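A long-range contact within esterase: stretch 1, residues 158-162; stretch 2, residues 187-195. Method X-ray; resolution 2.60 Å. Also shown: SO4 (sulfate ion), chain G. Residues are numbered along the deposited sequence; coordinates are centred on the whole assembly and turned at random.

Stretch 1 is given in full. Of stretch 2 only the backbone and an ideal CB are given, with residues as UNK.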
# COMPACT_ATOMS: atom_id res chain seq x y z
N ILE A 158 -35.63 28.46 -29.01
CA ILE A 158 -35.31 27.36 -28.11
C ILE A 158 -34.84 26.17 -28.91
O ILE A 158 -35.61 25.54 -29.62
CB ILE A 158 -36.53 26.97 -27.19
CG1 ILE A 158 -36.88 28.09 -26.19
CG2 ILE A 158 -36.26 25.64 -26.48
CD1 ILE A 158 -35.93 28.28 -25.07
N PRO A 159 -33.54 25.84 -28.76
CA PRO A 159 -33.07 24.61 -29.38
C PRO A 159 -33.56 23.39 -28.57
O PRO A 159 -33.66 23.47 -27.31
CB PRO A 159 -31.53 24.74 -29.30
CG PRO A 159 -31.26 26.10 -28.75
CD PRO A 159 -32.47 26.52 -28.01
N TYR A 160 -33.89 22.30 -29.27
CA TYR A 160 -34.25 21.06 -28.59
C TYR A 160 -33.83 19.79 -29.29
O TYR A 160 -33.57 19.77 -30.48
CB TYR A 160 -35.74 21.05 -28.25
CG TYR A 160 -36.69 20.91 -29.42
CD1 TYR A 160 -37.05 22.04 -30.21
CD2 TYR A 160 -37.25 19.67 -29.74
CE1 TYR A 160 -37.95 21.91 -31.28
CE2 TYR A 160 -38.14 19.53 -30.80
CZ TYR A 160 -38.49 20.65 -31.56
OH TYR A 160 -39.38 20.48 -32.60
N ARG A 161 -33.73 18.73 -28.51
CA ARG A 161 -33.33 17.43 -29.01
C ARG A 161 -34.51 16.54 -28.72
O ARG A 161 -35.04 16.59 -27.61
CB ARG A 161 -32.09 16.88 -28.28
CG ARG A 161 -30.80 17.69 -28.33
CD ARG A 161 -30.17 17.81 -29.71
NE ARG A 161 -29.58 16.58 -30.22
CZ ARG A 161 -28.31 16.43 -30.61
NH1 ARG A 161 -27.43 17.43 -30.58
NH2 ARG A 161 -27.92 15.24 -31.05
N LEU A 162 -34.88 15.73 -29.69
CA LEU A 162 -36.05 14.85 -29.57
C LEU A 162 -35.70 13.44 -30.00
O LEU A 162 -35.16 13.27 -31.07
CB LEU A 162 -37.17 15.37 -30.47
CG LEU A 162 -38.39 14.47 -30.69
CD1 LEU A 162 -39.38 14.60 -29.53
CD2 LEU A 162 -39.07 14.85 -31.99
N UNK A 187 -27.41 27.19 -22.43
CA UNK A 187 -26.58 27.44 -23.58
C UNK A 187 -27.41 27.52 -24.83
O UNK A 187 -28.61 27.78 -24.79
CB UNK A 187 -25.51 26.36 -23.72
N UNK A 188 -26.76 27.32 -25.97
CA UNK A 188 -27.36 27.64 -27.27
C UNK A 188 -26.86 26.62 -28.29
O UNK A 188 -27.13 26.74 -29.48
CB UNK A 188 -27.02 29.07 -27.71
N UNK A 189 -26.14 25.63 -27.79
CA UNK A 189 -25.49 24.64 -28.62
C UNK A 189 -26.37 23.43 -28.90
O UNK A 189 -26.05 22.61 -29.78
CB UNK A 189 -24.19 24.19 -27.96
N UNK A 190 -27.45 23.27 -28.14
CA UNK A 190 -28.31 22.11 -28.28
C UNK A 190 -27.61 20.76 -27.97
O UNK A 190 -28.02 19.70 -28.49
CB UNK A 190 -28.87 22.08 -29.70
N UNK A 191 -26.57 20.77 -27.15
CA UNK A 191 -25.86 19.53 -26.86
C UNK A 191 -25.78 19.29 -25.36
O UNK A 191 -26.14 18.22 -24.86
CB UNK A 191 -24.46 19.56 -27.47
N UNK A 192 -25.31 20.30 -24.66
CA UNK A 192 -25.19 20.30 -23.19
C UNK A 192 -26.28 19.57 -22.44
O UNK A 192 -25.97 18.76 -21.55
CB UNK A 192 -25.16 21.74 -22.69
N UNK A 193 -27.54 19.82 -22.81
CA UNK A 193 -28.70 19.43 -21.98
C UNK A 193 -28.99 17.95 -22.09
O UNK A 193 -29.82 17.36 -21.36
CB UNK A 193 -29.94 20.22 -22.38
N UNK A 194 -28.26 17.34 -23.01
CA UNK A 194 -28.43 15.96 -23.32
C UNK A 194 -27.13 15.22 -22.93
O UNK A 194 -27.08 13.99 -22.94
CB UNK A 194 -28.78 15.78 -24.80
N UNK A 195 -26.09 15.94 -22.55
CA UNK A 195 -24.83 15.32 -22.31
C UNK A 195 -24.34 15.51 -20.87
O UNK A 195 -23.49 14.76 -20.38
CB UNK A 195 -23.80 15.87 -23.30
S SO4 G . -24.86 14.42 -32.81
O1 SO4 G . -24.86 15.64 -32.00
O2 SO4 G . -24.06 14.70 -34.00
O3 SO4 G . -26.23 14.03 -33.18
O4 SO4 G . -24.25 13.32 -32.05

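Stretch 1 is a strand whose side chains alternate: Pro159 and Arg161 point their CA-to-CB bonds toward stretch 2, while Ile158, Tyr160 and Leu162 point away. The surface on offer is therefore a proline ring, an arginine that is curled rather than extended, its first three chi angles all near -60°, and the strand's backbone polar groups between them.

Position 187 has phi/psi of 157/-160, a region that favours glycine because a CB there is usually strained. No atom of stretch 1 lies within 5.5 Å of the ideal CB. The residue is Gly187.

At position 188 the CB points away and its ideal position is 5.3 Å from Pro159 CG, so many side chains would fit. Thr188 is deposited; its backbone O, 4.2 Å from Pro159 CG, makes the nearest approach.

Position 189 also points away, with nothing of stretch 1 in reach, and a small polar residue able to tie down the following turn would be reasonable. Asp189 does this: Asp189 OD2 accepts from the backbone N of position 192 at 3.1 Å.

Position 190 is the centre of the contact. The CA of position 190 is 5.5 Å from Pro159 CA, and its CB points toward the strand, with the ideal CB 3.8 Å from Pro159 CB and 4.5 Å from Arg161 CD. The phi/psi of 62/26 is left-handed, which suits glycine, asparagine or aspartate; the nearby carbonyl of Tyr160 favours a donor among these. Asn190 meets both conditions. Its ND2 donates to Tyr160 O at 3.2 Å with an angle of 156°, and its CG packs 3.4 Å from Pro159 CB. The backbone contributes independently of the side chain: Asn190 O accepts from Arg161 NH1 at 3.1 Å, lying at the edge of the guanidinium, near its plane.

Position 191 directs its CB away, yet the ideal CB is 4.8 Å from Arg161 NH1, and the sulfate lies beyond. Polar or aromatic side chains could suit. Tyr191 has chi1 t, bringing CD1 to 4.0 Å from Arg161 NH1, in an oblique approach. Its CE1 is 3.6 Å from sulfate O1, an oxygen that also receives weak hydrogen bonds from Arg161 NH1 and NH2 (3.4 and 3.2 Å).

Position 192 is out of reach, so stretch 1 sets no preference; it is Leu192.

Position 193 points toward the strand, but no stretch 1 atom is within 5.5 Å of its ideal CB. A long side chain is needed to bridge the gap, and either an aliphatic or a polar one could do so. Gln193 reaches across, placing NE2 3.6 Å from Arg161 CG. The same NE2 donates to Asn190 OD1 at 2.9 Å, bracing the amide whose ND2 holds the strand.

Position 194 points toward the aliphatic part of Arg161, its ideal CB 4.5 Å from Arg161 CG, so a small or medium apolar residue would suit. Val194 fills it with CG2 4.0 Å from Arg161 CB.

Position 195 is out of reach and unconstrained by the strand; it is Ala195.

Stretch 2, residues 187-195: GTDNYLQVA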
# COMPACT_ATOMS: atom_id res chain seq x y z
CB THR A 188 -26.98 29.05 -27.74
OG1 THR A 188 -28.16 29.80 -28.02
CG2 THR A 188 -26.11 28.98 -28.99
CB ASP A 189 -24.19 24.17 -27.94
CG ASP A 189 -24.43 23.49 -26.54
OD1 ASP A 189 -25.32 23.91 -25.79
OD2 ASP A 189 -23.72 22.54 -26.18
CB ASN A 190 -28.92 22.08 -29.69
CG ASN A 190 -30.33 21.53 -29.69
OD1 ASN A 190 -30.84 21.11 -28.66
ND2 ASN A 190 -30.98 21.54 -30.85
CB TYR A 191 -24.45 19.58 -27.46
CG TYR A 191 -23.79 18.22 -27.56
CD1 TYR A 191 -23.82 17.50 -28.75
CD2 TYR A 191 -23.13 17.66 -26.47
CE1 TYR A 191 -23.21 16.26 -28.85
CE2 TYR A 191 -22.52 16.43 -26.56
CZ TYR A 191 -22.57 15.73 -27.75
OH TYR A 191 -21.96 14.50 -27.85
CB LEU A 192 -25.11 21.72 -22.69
CG LEU A 192 -23.78 22.12 -22.06
CD1 LEU A 192 -22.58 21.20 -22.41
CD2 LEU A 192 -23.51 23.56 -22.44
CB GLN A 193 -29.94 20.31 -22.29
CG GLN A 193 -30.80 19.90 -23.48
CD GLN A 193 -30.24 20.36 -24.81
OE1 GLN A 193 -29.08 20.77 -24.90
NE2 GLN A 193 -31.07 20.30 -25.86
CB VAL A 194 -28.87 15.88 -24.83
CG1 VAL A 194 -27.90 15.12 -25.72
CG2 VAL A 194 -30.31 15.38 -24.98
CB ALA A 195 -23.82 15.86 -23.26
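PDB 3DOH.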